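Local coordinates for protein rRNA adenine N-6-methyltransferase (Saccharopolyspora erythraea, PDB 6NVM) that dimethylates one adenine of 23S rRNA at N6 with S-adenosyl-L-methionine, lowering ribosome affinity for macrolide, lincosamide and streptogramin B antibiotics, at residues A[56-61]-A[196-201]; A[60-65]-A[213-218]; A[165-170]-A[209-214]; A[178-183]-A[277-282]. One frame throughout, in Å; residues are numbered along the deposited sequence.

Interaction 1. Residues A[56-61]-A[196-201]; sequences RKTIAR and FVEKVD
T58 OG1 is gripped by D55 OD2, just before the helix, through a hydrogen bond, and by a water whose O lies 2.9 Å away; the same water donates to E198 OE2 at 3.2 Å. This bridge joins helix 56-65 to strand 192-200, an edge strand of the Rossmann-like sheet of class I methyltransferases. Helix and strand segments run roughly antiparallel (153°), with axes 10.9 Å apart at their closest. A classic beta bulge lets V197 and E198 both pair with I215 on the next strand and both point toward the helix. E198 starts from the crowded position between its backbone N and carbonyl carbon (chi1 70°), then extends straight to its carboxylate. There R61 NE stands 3.6 Å from E198 OE1, a long, weak salt bridge with guanidinium and carboxylate planes 26° apart. R61 CG, anti to its backbone N, also passes close to the carboxylate, 3.8 Å from E198 OE1. V197 CG1 comes obliquely to the same guanidinium, 4.2 Å from R61 NE. Beside the water bridge the contact turns apolar: T58 CG2 sits astride the two V200 methyls, 4.0 Å from V200 CG2 and 4.1 Å from V200 CG1.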
loop_
_atom_site.group_PDB
_atom_site.type_symbol
_atom_site.label_atom_id
_atom_site.label_comp_id
_atom_site.label_asym_id
_atom_site.label_seq_id
_atom_site.Cartn_x
_atom_site.Cartn_y
_atom_site.Cartn_z
ATOM N N ARG A 56 -0.645 20.121 11.722
ATOM C CA ARG A 56 -0.942 19.262 12.863
ATOM C C ARG A 56 -2.175 18.407 12.606
ATOM O O ARG A 56 -2.238 17.251 13.043
ATOM C CB ARG A 56 -1.124 20.110 14.124
ATOM C CG ARG A 56 0.157 20.818 14.587
ATOM C CD ARG A 56 -0.066 21.636 15.859
ATOM N NE ARG A 56 -0.664 20.824 16.915
ATOM C CZ ARG A 56 0.016 20.014 17.725
ATOM N NH1 ARG A 56 1.340 19.902 17.623
ATOM N NH2 ARG A 56 -0.633 19.310 18.642
ATOM N N LYS A 57 -3.164 18.951 11.892
ATOM C CA LYS A 57 -4.389 18.198 11.638
ATOM C C LYS A 57 -4.115 16.984 10.761
ATOM O O LYS A 57 -4.673 15.904 10.988
ATOM C CB LYS A 57 -5.433 19.108 10.991
ATOM C CG LYS A 57 -6.744 18.414 10.640
ATOM C CD LYS A 57 -7.704 19.370 9.944
ATOM C CE LYS A 57 -8.999 18.676 9.545
ATOM N NZ LYS A 57 -9.930 19.595 8.832
ATOM N N THR A 58 -3.263 17.140 9.752
ATOM C CA THR A 58 -2.935 16.008 8.892
ATOM C C THR A 58 -2.120 14.970 9.648
ATOM O O THR A 58 -2.352 13.764 9.506
ATOM C CB THR A 58 -2.177 16.501 7.665
ATOM O OG1 THR A 58 -2.941 17.537 7.035
ATOM C CG2 THR A 58 -1.947 15.363 6.680
ATOM N N ILE A 59 -1.164 15.419 10.459
ATOM C CA ILE A 59 -0.361 14.491 11.250
ATOM C C ILE A 59 -1.259 13.640 12.144
ATOM O O ILE A 59 -1.097 12.416 12.229
ATOM C CB ILE A 59 0.699 15.277 12.048
ATOM C CG1 ILE A 59 1.749 15.824 11.070
ATOM C CG2 ILE A 59 1.359 14.402 13.120
ATOM C CD1 ILE A 59 2.788 16.735 11.695
ATOM N N ALA A 60 -2.231 14.267 12.808
ATOM C CA ALA A 60 -3.158 13.512 13.648
ATOM C C ALA A 60 -3.981 12.538 12.815
ATOM O O ALA A 60 -4.267 11.416 13.252
ATOM C CB ALA A 60 -4.074 14.470 14.412
ATOM N N ARG A 61 -4.363 12.948 11.604
ATOM C CA ARG A 61 -5.117 12.073 10.713
ATOM C C ARG A 61 -4.316 10.828 10.356
ATOM O O ARG A 61 -4.858 9.715 10.325
ATOM C CB ARG A 61 -5.502 12.853 9.454
ATOM C CG ARG A 61 -6.353 12.095 8.462
ATOM C CD ARG A 61 -7.759 11.916 8.984
ATOM N NE ARG A 61 -8.646 11.372 7.962
ATOM C CZ ARG A 61 -9.886 10.961 8.194
ATOM N NH1 ARG A 61 -10.393 11.025 9.420
ATOM N NH2 ARG A 61 -10.620 10.480 7.200
ATOM N N PHE A 196 -7.595 4.695 -0.433
ATOM C CA PHE A 196 -7.225 6.100 -0.553
ATOM C C PHE A 196 -7.864 6.854 0.606
ATOM O O PHE A 196 -9.091 6.824 0.769
ATOM C CB PHE A 196 -7.692 6.668 -1.892
ATOM C CG PHE A 196 -7.297 8.100 -2.120
ATOM C CD1 PHE A 196 -6.105 8.409 -2.748
ATOM C CD2 PHE A 196 -8.120 9.136 -1.709
ATOM C CE1 PHE A 196 -5.739 9.718 -2.963
ATOM C CE2 PHE A 196 -7.755 10.450 -1.920
ATOM C CZ PHE A 196 -6.566 10.741 -2.548
ATOM N N VAL A 197 -7.046 7.521 1.420
ATOM C CA VAL A 197 -7.577 8.194 2.601
ATOM C C VAL A 197 -7.904 9.647 2.269
ATOM O O VAL A 197 -9.059 10.070 2.382
ATOM C CB VAL A 197 -6.603 8.085 3.788
ATOM C CG1 VAL A 197 -7.103 8.901 4.972
ATOM C CG2 VAL A 197 -6.435 6.626 4.190
ATOM N N GLU A 198 -6.906 10.428 1.862
ATOM C CA GLU A 198 -7.188 11.820 1.524
ATOM C C GLU A 198 -6.006 12.433 0.787
ATOM O O GLU A 198 -4.858 12.005 0.938
ATOM C CB GLU A 198 -7.507 12.649 2.776
ATOM C CG GLU A 198 -6.301 12.888 3.682
ATOM C CD GLU A 198 -6.639 13.728 4.907
ATOM O OE1 GLU A 198 -7.799 13.674 5.365
ATOM O OE2 GLU A 198 -5.743 14.449 5.403
ATOM N N LYS A 199 -6.308 13.463 0.003
ATOM C CA LYS A 199 -5.278 14.305 -0.586
ATOM C C LYS A 199 -4.642 15.188 0.483
ATOM O O LYS A 199 -5.289 15.590 1.452
ATOM C CB LYS A 199 -5.881 15.175 -1.691
ATOM C CG LYS A 199 -4.918 16.168 -2.331
ATOM C CD LYS A 199 -5.647 17.083 -3.311
ATOM C CE LYS A 199 -4.708 18.115 -3.918
ATOM N NZ LYS A 199 -5.433 19.106 -4.758
ATOM N N VAL A 200 -3.362 15.500 0.294
ATOM C CA VAL A 200 -2.620 16.373 1.203
ATOM C C VAL A 200 -1.997 17.479 0.363
ATOM O O VAL A 200 -1.096 17.219 -0.443
ATOM C CB VAL A 200 -1.544 15.615 1.993
ATOM C CG1 VAL A 200 -0.824 16.555 2.963
ATOM C CG2 VAL A 200 -2.159 14.452 2.749
ATOM N N ASP A 201 -2.456 18.712 0.563
ATOM C CA ASP A 201 -2.014 19.822 -0.271
ATOM C C ASP A 201 -0.535 20.125 -0.041
ATOM O O ASP A 201 -0.029 20.035 1.082
ATOM C CB ASP A 201 -2.861 21.061 0.014
ATOM C CG ASP A 201 -2.706 22.131 -1.051
ATOM O OD1 ASP A 201 -1.587 22.661 -1.217
ATOM O OD2 ASP A 201 -3.707 22.430 -1.735
HETATM O O HOH W 1 -4.413 17.250 4.590
#

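Interaction 2. Residues A[60-65]-A[213-218]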
loop_
_atom_site.group_PDB
_atom_site.type_symbol
_atom_site.label_atom_id
_atom_site.label_comp_id
_atom_site.label_asym_id
_atom_site.label_seq_id
_atom_site.Cartn_x
_atom_site.Cartn_y
_atom_site.Cartn_z
ATOM N N ALA A 60 -2.231 14.267 12.808
ATOM C CA ALA A 60 -3.158 13.512 13.648
ATOM C C ALA A 60 -3.981 12.538 12.815
ATOM O O ALA A 60 -4.267 11.416 13.252
ATOM C CB ALA A 60 -4.074 14.470 14.412
ATOM N N ARG A 61 -4.363 12.948 11.604
ATOM C CA ARG A 61 -5.117 12.073 10.713
ATOM C C ARG A 61 -4.316 10.828 10.356
ATOM O O ARG A 61 -4.858 9.715 10.325
ATOM C CB ARG A 61 -5.502 12.853 9.454
ATOM C CG ARG A 61 -6.353 12.095 8.462
ATOM C CD ARG A 61 -7.759 11.916 8.984
ATOM N NE ARG A 61 -8.646 11.372 7.962
ATOM C CZ ARG A 61 -9.886 10.961 8.194
ATOM N NH1 ARG A 61 -10.393 11.025 9.420
ATOM N NH2 ARG A 61 -10.620 10.480 7.200
ATOM N N ILE A 62 -3.019 10.992 10.090
ATOM C CA ILE A 62 -2.163 9.848 9.801
ATOM C C ILE A 62 -2.152 8.883 10.979
ATOM O O ILE A 62 -2.314 7.666 10.813
ATOM C CB ILE A 62 -0.742 10.324 9.448
ATOM C CG1 ILE A 62 -0.778 11.190 8.186
ATOM C CG2 ILE A 62 0.192 9.132 9.268
ATOM C CD1 ILE A 62 0.488 11.987 7.951
ATOM N N ALA A 63 -1.941 9.408 12.188
ATOM C CA ALA A 63 -1.840 8.541 13.357
ATOM C C ALA A 63 -3.134 7.767 13.585
ATOM O O ALA A 63 -3.104 6.573 13.906
ATOM C CB ALA A 63 -1.477 9.369 14.589
ATOM N N GLU A 64 -4.281 8.432 13.421
ATOM C CA GLU A 64 -5.564 7.751 13.565
ATOM C C GLU A 64 -5.801 6.741 12.443
ATOM O O GLU A 64 -6.408 5.688 12.675
ATOM C CB GLU A 64 -6.686 8.792 13.610
ATOM C CG GLU A 64 -6.599 9.713 14.829
ATOM C CD GLU A 64 -7.401 10.995 14.677
ATOM O OE1 GLU A 64 -7.731 11.372 13.530
ATOM O OE2 GLU A 64 -7.696 11.632 15.713
ATOM N N THR A 65 -5.311 7.028 11.237
ATOM C CA THR A 65 -5.485 6.113 10.113
ATOM C C THR A 65 -4.753 4.796 10.332
ATOM O O THR A 65 -5.157 3.761 9.786
ATOM C CB THR A 65 -4.979 6.777 8.825
ATOM O OG1 THR A 65 -5.810 7.895 8.507
ATOM C CG2 THR A 65 -4.976 5.805 7.651
ATOM N N SER A 213 0.314 15.658 -2.306
ATOM C CA SER A 213 0.533 14.332 -1.751
ATOM C C SER A 213 -0.813 13.718 -1.367
ATOM O O SER A 213 -1.879 14.285 -1.622
ATOM C CB SER A 213 1.481 14.407 -0.551
ATOM O OG SER A 213 2.766 14.864 -0.934
ATOM N N ALA A 214 -0.750 12.555 -0.728
ATOM C CA ALA A 214 -1.954 11.861 -0.303
ATOM C C ALA A 214 -1.577 10.886 0.798
ATOM O O ALA A 214 -0.423 10.465 0.909
ATOM C CB ALA A 214 -2.622 11.130 -1.473
ATOM N N ILE A 215 -2.562 10.547 1.621
ATOM C CA ILE A 215 -2.449 9.440 2.560
ATOM C C ILE A 215 -3.136 8.240 1.936
ATOM O O ILE A 215 -4.299 8.328 1.519
ATOM C CB ILE A 215 -3.077 9.777 3.922
ATOM C CG1 ILE A 215 -2.431 11.029 4.516
ATOM C CG2 ILE A 215 -2.920 8.595 4.875
ATOM C CD1 ILE A 215 -3.192 11.602 5.686
ATOM N N MET A 216 -2.422 7.124 1.864
ATOM C CA MET A 216 -2.987 5.860 1.424
ATOM C C MET A 216 -2.642 4.794 2.453
ATOM O O MET A 216 -1.666 4.917 3.200
ATOM C CB MET A 216 -2.467 5.454 0.033
ATOM C CG MET A 216 -0.968 5.209 -0.041
ATOM S SD MET A 216 -0.432 4.612 -1.665
ATOM C CE MET A 216 -1.255 3.027 -1.739
ATOM N N ARG A 217 -3.452 3.740 2.485
ATOM C CA ARG A 217 -3.297 2.682 3.471
ATOM C C ARG A 217 -3.459 1.321 2.813
ATOM O O ARG A 217 -4.350 1.125 1.986
ATOM C CB ARG A 217 -4.319 2.843 4.606
ATOM C CG ARG A 217 -4.274 1.753 5.671
ATOM C CD ARG A 217 -5.204 2.097 6.838
ATOM N NE ARG A 217 -6.566 2.357 6.374
ATOM C CZ ARG A 217 -7.523 2.903 7.115
ATOM N NH1 ARG A 217 -7.282 3.257 8.369
ATOM N NH2 ARG A 217 -8.727 3.100 6.598
ATOM N N LEU A 218 -2.570 0.401 3.170
ATOM C CA LEU A 218 -2.731 -1.020 2.890
ATOM C C LEU A 218 -3.171 -1.724 4.165
ATOM O O LEU A 218 -2.656 -1.437 5.247
ATOM C CB LEU A 218 -1.424 -1.652 2.400
ATOM C CG LEU A 218 -0.675 -0.985 1.255
ATOM C CD1 LEU A 218 0.547 -1.820 0.881
ATOM C CD2 LEU A 218 -1.584 -0.803 0.068
#
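R217 and T65 meet in two ways at once. The carbonyl T65 O lies at the edge of the R217 guanidinium, in its plane, and accepts from R217 NH1 at 2.6 Å through a lone pair, although the N-H points somewhat aside (145°). The T65 methyl instead covers a face of the same group, CG2 being 3.5 Å from R217 NH1. The R217 chain is extended as far as CD, itself 3.4 Å from T65 O, and bent at chi3 (55°), with NH1 making the closest approach. A salt bridge from R217 NH2 to E195 adds a second hold on the guanidinium. Strand 213-220 is the reversed strand of the Rossmann-like methyltransferase sheet, lying between 159-167 and 192-200, and helix 56-65 runs almost parallel to it (9°) across one face. Deeper along the pair, I62 and I215 meet obliquely: I62 CG1 presses on I215 CD1 at 3.5 Å, tighter than ordinary carbon contact, while R61 CG reaches the same methyl at 4.2 Å. Between these and the arginine, T65 CG2 touches I215 CG2 at 4.4 Å. The T65 hydroxyl turns back into its own helix, where OG1 donates to R61 O at 2.7 Å from above the carbonyl plane, opposite the face used by T65 N.

Interaction 3. Residues A[165-170]-A[209-214]; sequences VTQLEF and PKVDSA
L168 lays its CD1 methyl against A214 CB, 3.8 Å away, so that the first turn of helix 168-175 rests on the start of strand 213-220. Its CG is anti to the backbone N (chi1 176°); F196 and K199 of strand 192-200 also touch this side chain. Its backbone is tied down as well: L168 N donates to D212 O at 2.9 Å, from a position tilted out of the carbonyl plane. Q167 occupies the N-cap position just before the helix, so this bond falls where strand 159-167 turns into helix. One residue back, T166 and A214 form an antiparallel hydrogen-bonded pair. T166 N reaches A214 O at 2.9 Å, nearly along the C=O axis, and A214 N returns to T166 O at 2.8 Å with a more bent N-H (137°). A214 O takes a further CA-H contact from V165 CA at 3.2 Å. At the neighbouring non-hydrogen-bonded pair, Q167 and S213, the side chains diverge. CB of Q167 points away from the other segment, yet the chain, extended beyond CG, brings NE2 to V211 CG2 at 3.8 Å, the two groups crossing obliquely. D212, meanwhile, receives R202 N at OD1, a bond that ties the loop ahead of the strand to the chain just beyond strand 192-200. A reversed strand inserted beside strand 159-167, giving the order 3-2-1-4-5-7-6, is the signature of the class I S-adenosyl-L-methionine methyltransferase fold; the side chain of V165 comes within about 4 Å of that of A140, a predicted cofactor-binding residue.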
loop_
_atom_site.group_PDB
_atom_site.type_symbol
_atom_site.label_atom_id
_atom_site.label_comp_id
_atom_site.label_asym_id
_atom_site.label_seq_id
_atom_site.Cartn_x
_atom_site.Cartn_y
_atom_site.Cartn_z
ATOM N N VAL A 165 2.289 8.468 3.369
ATOM C CA VAL A 165 2.122 9.733 2.668
ATOM C C VAL A 165 2.963 9.635 1.404
ATOM O O VAL A 165 4.186 9.452 1.480
ATOM C CB VAL A 165 2.559 10.924 3.534
ATOM C CG1 VAL A 165 2.401 12.230 2.761
ATOM C CG2 VAL A 165 1.768 10.956 4.820
ATOM N N THR A 166 2.312 9.726 0.247
ATOM C CA THR A 166 2.970 9.608 -1.049
ATOM C C THR A 166 2.553 10.778 -1.930
ATOM O O THR A 166 1.704 11.590 -1.563
ATOM C CB THR A 166 2.617 8.282 -1.739
ATOM O OG1 THR A 166 1.247 8.310 -2.169
ATOM C CG2 THR A 166 2.821 7.107 -0.793
ATOM N N GLN A 167 3.144 10.856 -3.117
ATOM C CA GLN A 167 2.624 11.777 -4.116
ATOM C C GLN A 167 1.182 11.408 -4.441
ATOM O O GLN A 167 0.781 10.243 -4.358
ATOM C CB GLN A 167 3.480 11.751 -5.383
ATOM C CG GLN A 167 4.832 12.422 -5.219
ATOM C CD GLN A 167 5.553 12.619 -6.540
ATOM O OE1 GLN A 167 5.150 12.076 -7.569
ATOM N NE2 GLN A 167 6.622 13.405 -6.515
ATOM N N LEU A 168 0.397 12.422 -4.805
ATOM C CA LEU A 168 -1.032 12.220 -5.035
ATOM C C LEU A 168 -1.287 11.213 -6.152
ATOM O O LEU A 168 -2.114 10.303 -6.008
ATOM C CB LEU A 168 -1.698 13.558 -5.358
ATOM C CG LEU A 168 -3.187 13.517 -5.710
ATOM C CD1 LEU A 168 -4.011 12.927 -4.573
ATOM C CD2 LEU A 168 -3.683 14.915 -6.074
ATOM N N GLU A 169 -0.602 11.366 -7.288
ATOM C CA GLU A 169 -0.915 10.516 -8.433
ATOM C C GLU A 169 -0.554 9.061 -8.159
ATOM O O GLU A 169 -1.277 8.145 -8.578
ATOM C CB GLU A 169 -0.200 11.029 -9.684
ATOM C CG GLU A 169 -0.903 12.212 -10.339
ATOM C CD GLU A 169 -2.332 11.887 -10.751
ATOM O OE1 GLU A 169 -2.619 10.702 -11.029
ATOM O OE2 GLU A 169 -3.172 12.810 -10.782
ATOM N N PHE A 170 0.551 8.823 -7.453
ATOM C CA PHE A 170 0.903 7.460 -7.069
ATOM C C PHE A 170 -0.216 6.818 -6.261
ATOM O O PHE A 170 -0.599 5.667 -6.506
ATOM C CB PHE A 170 2.207 7.469 -6.271
ATOM C CG PHE A 170 2.643 6.109 -5.813
ATOM C CD1 PHE A 170 2.129 5.555 -4.646
ATOM C CD2 PHE A 170 3.556 5.377 -6.557
ATOM C CE1 PHE A 170 2.521 4.296 -4.226
ATOM C CE2 PHE A 170 3.957 4.119 -6.146
ATOM C CZ PHE A 170 3.440 3.576 -4.978
ATOM N N PRO A 209 6.529 21.395 -1.794
ATOM C CA PRO A 209 6.908 20.697 -3.032
ATOM C C PRO A 209 6.163 21.222 -4.249
ATOM O O PRO A 209 5.402 22.191 -4.149
ATOM C CB PRO A 209 6.535 19.242 -2.733
ATOM C CG PRO A 209 5.365 19.358 -1.818
ATOM C CD PRO A 209 5.620 20.581 -0.966
ATOM N N LYS A 210 6.363 20.578 -5.401
ATOM C CA LYS A 210 5.721 21.000 -6.640
ATOM C C LYS A 210 4.356 20.360 -6.847
ATOM O O LYS A 210 3.462 20.999 -7.415
ATOM C CB LYS A 210 6.617 20.674 -7.841
ATOM C CG LYS A 210 6.908 19.187 -8.037
ATOM C CD LYS A 210 7.710 18.940 -9.310
ATOM C CE LYS A 210 8.130 17.483 -9.441
ATOM N NZ LYS A 210 6.966 16.560 -9.547
ATOM N N VAL A 211 4.171 19.117 -6.404
ATOM C CA VAL A 211 2.908 18.413 -6.565
ATOM C C VAL A 211 2.341 18.092 -5.190
ATOM O O VAL A 211 3.029 18.159 -4.168
ATOM C CB VAL A 211 3.051 17.126 -7.403
ATOM C CG1 VAL A 211 3.268 17.470 -8.869
ATOM C CG2 VAL A 211 4.186 16.258 -6.867
ATOM N N ASP A 212 1.059 17.741 -5.182
ATOM C CA ASP A 212 0.361 17.412 -3.955
ATOM C C ASP A 212 0.635 15.967 -3.553
ATOM O O ASP A 212 1.123 15.153 -4.341
ATOM C CB ASP A 212 -1.138 17.633 -4.125
ATOM C CG ASP A 212 -1.475 19.074 -4.437
ATOM O OD1 ASP A 212 -0.917 19.972 -3.771
ATOM O OD2 ASP A 212 -2.286 19.305 -5.357
ATOM N N SER A 213 0.314 15.658 -2.306
ATOM C CA SER A 213 0.533 14.332 -1.751
ATOM C C SER A 213 -0.813 13.718 -1.367
ATOM O O SER A 213 -1.879 14.285 -1.622
ATOM C CB SER A 213 1.481 14.407 -0.551
ATOM O OG SER A 213 2.766 14.864 -0.934
ATOM N N ALA A 214 -0.750 12.555 -0.728
ATOM C CA ALA A 214 -1.954 11.861 -0.303
ATOM C C ALA A 214 -1.577 10.886 0.798
ATOM O O ALA A 214 -0.423 10.465 0.909
ATOM C CB ALA A 214 -2.622 11.130 -1.473
#

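Interaction 4. Residues A[178-183]-A[277-282]; sequences YGRWSR and VAYVRP. With SO4 (sulfate ion), chain B.
W181 is gripped at its backbone and over a ring face. Its N donates to A278 O at 2.8 Å, in the carbonyl plane, and P282 CD sits over the centre of the indole six-membered ring, 3.4 Å from its centroid and 9° off the normal, a CH-pi contact. R281 CA covers the five-membered ring in the same manner, though less centrally. At the indole edge, in the ring plane, a water accepts from W181 NE1 at 3.1 Å and donates to G179 O at 2.8 Å and to Y279 O at 2.9 Å, so one molecule sews both loops together. G179 O also approaches the tyrosine ring obliquely, 3.1 Å from Y279 CD2. Next to it, CA and CB of R180 lie over a face of the Y279 ring, and its extended chain carries the guanidinium across A278, with A278 CB over one face, 3.8 Å from R180 NH1. Further out, G179 has a positive phi (104°), at which a CB would jam against the carbonyl O of Y178, and V280 N bonds back to V277 O to close the short 3-10 segment. S182 and R281 are N-caps of the helices that follow; S182 OG is hydrogen-bonded, at 2.7 Å, to O3 of a sulfate that probably comes from the crystallisation liquor and that L184 N also binds. R281 N is bonded to Q284 in the helix it precedes. The contact thus joins the loop between helices 168-175 and 183-188 to the one between helices 259-269 and 282-292, with V277 and R183 both touching F242 of helix 228-243.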
loop_
_atom_site.group_PDB
_atom_site.type_symbol
_atom_site.label_atom_id
_atom_site.label_comp_id
_atom_site.label_asym_id
_atom_site.label_seq_id
_atom_site.Cartn_x
_atom_site.Cartn_y
_atom_site.Cartn_z
ATOM N N TYR A 178 -9.486 7.092 -9.240
ATOM C CA TYR A 178 -10.145 7.703 -10.391
ATOM C C TYR A 178 -10.456 6.692 -11.495
ATOM O O TYR A 178 -10.677 7.088 -12.643
ATOM C CB TYR A 178 -9.305 8.857 -10.948
ATOM C CG TYR A 178 -7.964 8.468 -11.535
ATOM C CD1 TYR A 178 -7.863 7.976 -12.831
ATOM C CD2 TYR A 178 -6.795 8.625 -10.804
ATOM C CE1 TYR A 178 -6.638 7.632 -13.373
ATOM C CE2 TYR A 178 -5.565 8.284 -11.334
ATOM C CZ TYR A 178 -5.491 7.788 -12.620
ATOM O OH TYR A 178 -4.267 7.447 -13.154
ATOM N N GLY A 179 -10.488 5.397 -11.178
ATOM C CA GLY A 179 -10.972 4.388 -12.095
ATOM C C GLY A 179 -9.899 3.546 -12.755
ATOM O O GLY A 179 -10.220 2.485 -13.301
ATOM N N ARG A 180 -8.643 3.982 -12.725
ATOM C CA ARG A 180 -7.541 3.236 -13.316
ATOM C C ARG A 180 -6.804 2.467 -12.224
ATOM O O ARG A 180 -6.546 3.002 -11.142
ATOM C CB ARG A 180 -6.581 4.179 -14.046
ATOM C CG ARG A 180 -5.672 3.498 -15.047
ATOM C CD ARG A 180 -4.835 4.506 -15.826
ATOM N NE ARG A 180 -3.727 3.859 -16.528
ATOM C CZ ARG A 180 -3.790 3.362 -17.761
ATOM N NH1 ARG A 180 -4.913 3.431 -18.466
ATOM N NH2 ARG A 180 -2.718 2.791 -18.296
ATOM N N TRP A 181 -6.461 1.211 -12.515
ATOM C CA TRP A 181 -5.987 0.275 -11.503
ATOM C C TRP A 181 -4.582 -0.211 -11.820
ATOM O O TRP A 181 -4.298 -0.631 -12.948
ATOM C CB TRP A 181 -6.932 -0.922 -11.386
ATOM C CG TRP A 181 -8.253 -0.535 -10.837
ATOM C CD1 TRP A 181 -9.365 -0.182 -11.542
ATOM C CD2 TRP A 181 -8.601 -0.436 -9.456
ATOM N NE1 TRP A 181 -10.390 0.127 -10.682
ATOM C CE2 TRP A 181 -9.945 -0.020 -9.395
ATOM C CE3 TRP A 181 -7.907 -0.659 -8.265
ATOM C CZ2 TRP A 181 -10.612 0.169 -8.191
ATOM C CZ3 TRP A 181 -8.572 -0.466 -7.066
ATOM C CH2 TRP A 181 -9.912 -0.054 -7.041
ATOM N N SER A 182 -3.718 -0.160 -10.814
ATOM C CA SER A 182 -2.383 -0.728 -10.917
ATOM C C SER A 182 -2.455 -2.248 -10.995
ATOM O O SER A 182 -3.272 -2.884 -10.325
ATOM C CB SER A 182 -1.554 -0.306 -9.704
ATOM O OG SER A 182 -0.375 -1.081 -9.582
ATOM N N ARG A 183 -1.586 -2.827 -11.823
ATOM C CA ARG A 183 -1.485 -4.278 -11.908
ATOM C C ARG A 183 -1.150 -4.893 -10.554
ATOM O O ARG A 183 -1.704 -5.933 -10.179
ATOM C CB ARG A 183 -0.423 -4.648 -12.943
ATOM C CG ARG A 183 -0.058 -6.132 -13.023
ATOM C CD ARG A 183 1.160 -6.325 -13.924
ATOM N NE ARG A 183 1.943 -7.515 -13.591
ATOM C CZ ARG A 183 2.812 -7.588 -12.584
ATOM N NH1 ARG A 183 3.001 -6.548 -11.781
ATOM N NH2 ARG A 183 3.483 -8.713 -12.363
ATOM N N VAL A 277 -8.074 -3.026 -19.875
ATOM C CA VAL A 277 -7.695 -3.875 -18.749
ATOM C C VAL A 277 -7.532 -3.050 -17.480
ATOM O O VAL A 277 -7.985 -3.450 -16.401
ATOM C CB VAL A 277 -6.416 -4.658 -19.093
ATOM C CG1 VAL A 277 -5.924 -5.469 -17.904
ATOM C CG2 VAL A 277 -6.677 -5.573 -20.277
ATOM N N ALA A 278 -6.902 -1.879 -17.590
ATOM C CA ALA A 278 -6.613 -1.059 -16.420
ATOM C C ALA A 278 -7.862 -0.492 -15.756
ATOM O O ALA A 278 -7.761 0.012 -14.632
ATOM C CB ALA A 278 -5.676 0.086 -16.809
ATOM N N TYR A 279 -9.027 -0.555 -16.401
ATOM C CA TYR A 279 -10.253 -0.026 -15.815
ATOM C C TYR A 279 -11.185 -1.114 -15.292
ATOM O O TYR A 279 -12.255 -0.793 -14.766
ATOM C CB TYR A 279 -10.989 0.857 -16.830
ATOM C CG TYR A 279 -10.397 2.245 -16.924
ATOM C CD1 TYR A 279 -9.305 2.502 -17.743
ATOM C CD2 TYR A 279 -10.915 3.294 -16.174
ATOM C CE1 TYR A 279 -8.750 3.766 -17.821
ATOM C CE2 TYR A 279 -10.368 4.565 -16.244
ATOM C CZ TYR A 279 -9.285 4.794 -17.069
ATOM O OH TYR A 279 -8.738 6.058 -17.140
ATOM N N VAL A 280 -10.798 -2.384 -15.399
ATOM C CA VAL A 280 -11.526 -3.448 -14.717
ATOM C C VAL A 280 -11.285 -3.332 -13.217
ATOM O O VAL A 280 -10.144 -3.166 -12.769
ATOM C CB VAL A 280 -11.086 -4.822 -15.246
ATOM C CG1 VAL A 280 -11.877 -5.943 -14.569
ATOM C CG2 VAL A 280 -11.237 -4.883 -16.759
ATOM N N ARG A 281 -12.356 -3.428 -12.431
ATOM C CA ARG A 281 -12.246 -3.266 -10.993
ATOM C C ARG A 281 -11.831 -4.571 -10.317
ATOM O O ARG A 281 -12.053 -5.662 -10.848
ATOM C CB ARG A 281 -13.575 -2.785 -10.412
ATOM C CG ARG A 281 -13.982 -1.389 -10.871
ATOM C CD ARG A 281 -15.219 -0.886 -10.140
ATOM N NE ARG A 281 -16.451 -1.498 -10.642
ATOM C CZ ARG A 281 -17.206 -0.989 -11.615
ATOM N NH1 ARG A 281 -16.867 0.152 -12.205
ATOM N NH2 ARG A 281 -18.308 -1.620 -12.003
ATOM N N PRO A 282 -11.222 -4.483 -9.131
ATOM C CA PRO A 282 -10.839 -5.715 -8.419
ATOM C C PRO A 282 -11.999 -6.665 -8.181
ATOM O O PRO A 282 -11.828 -7.885 -8.299
ATOM C CB PRO A 282 -10.256 -5.179 -7.104
ATOM C CG PRO A 282 -9.733 -3.839 -7.459
ATOM C CD PRO A 282 -10.691 -3.279 -8.468
HETATM S S SO4 B . 2.809 -2.646 -11.437
HETATM O O1 SO4 B . 3.211 -2.145 -12.749
HETATM O O2 SO4 B . 2.924 -4.102 -11.418
HETATM O O3 SO4 B . 1.425 -2.258 -11.175
HETATM O O4 SO4 B . 3.678 -2.081 -10.406
HETATM O O HOH W 2 -12.551 1.155 -12.617
#

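How the interactions relate
Interactions 1, 2 and 3 form one continuous cluster, with centres 6 to 13 Å apart. Interactions 1 and 2 share helix 56-65, which lies against neighbouring strands 192-200 and 213-220, while interactions 2 and 3 share S213 and A214 and extend the sheet to strand 159-167. The helix comes first along the chain, followed by 159-167, 192-200 and 213-220, so distant segments meet at the antiparallel end of the methyltransferase sheet, close to the predicted cofactor residues L53 and A140. Interaction 4 stands apart, its centre 20 to 24 Å from the others, connecting loops next to the C-terminal helices; E169 of interaction 3 touches its Y178.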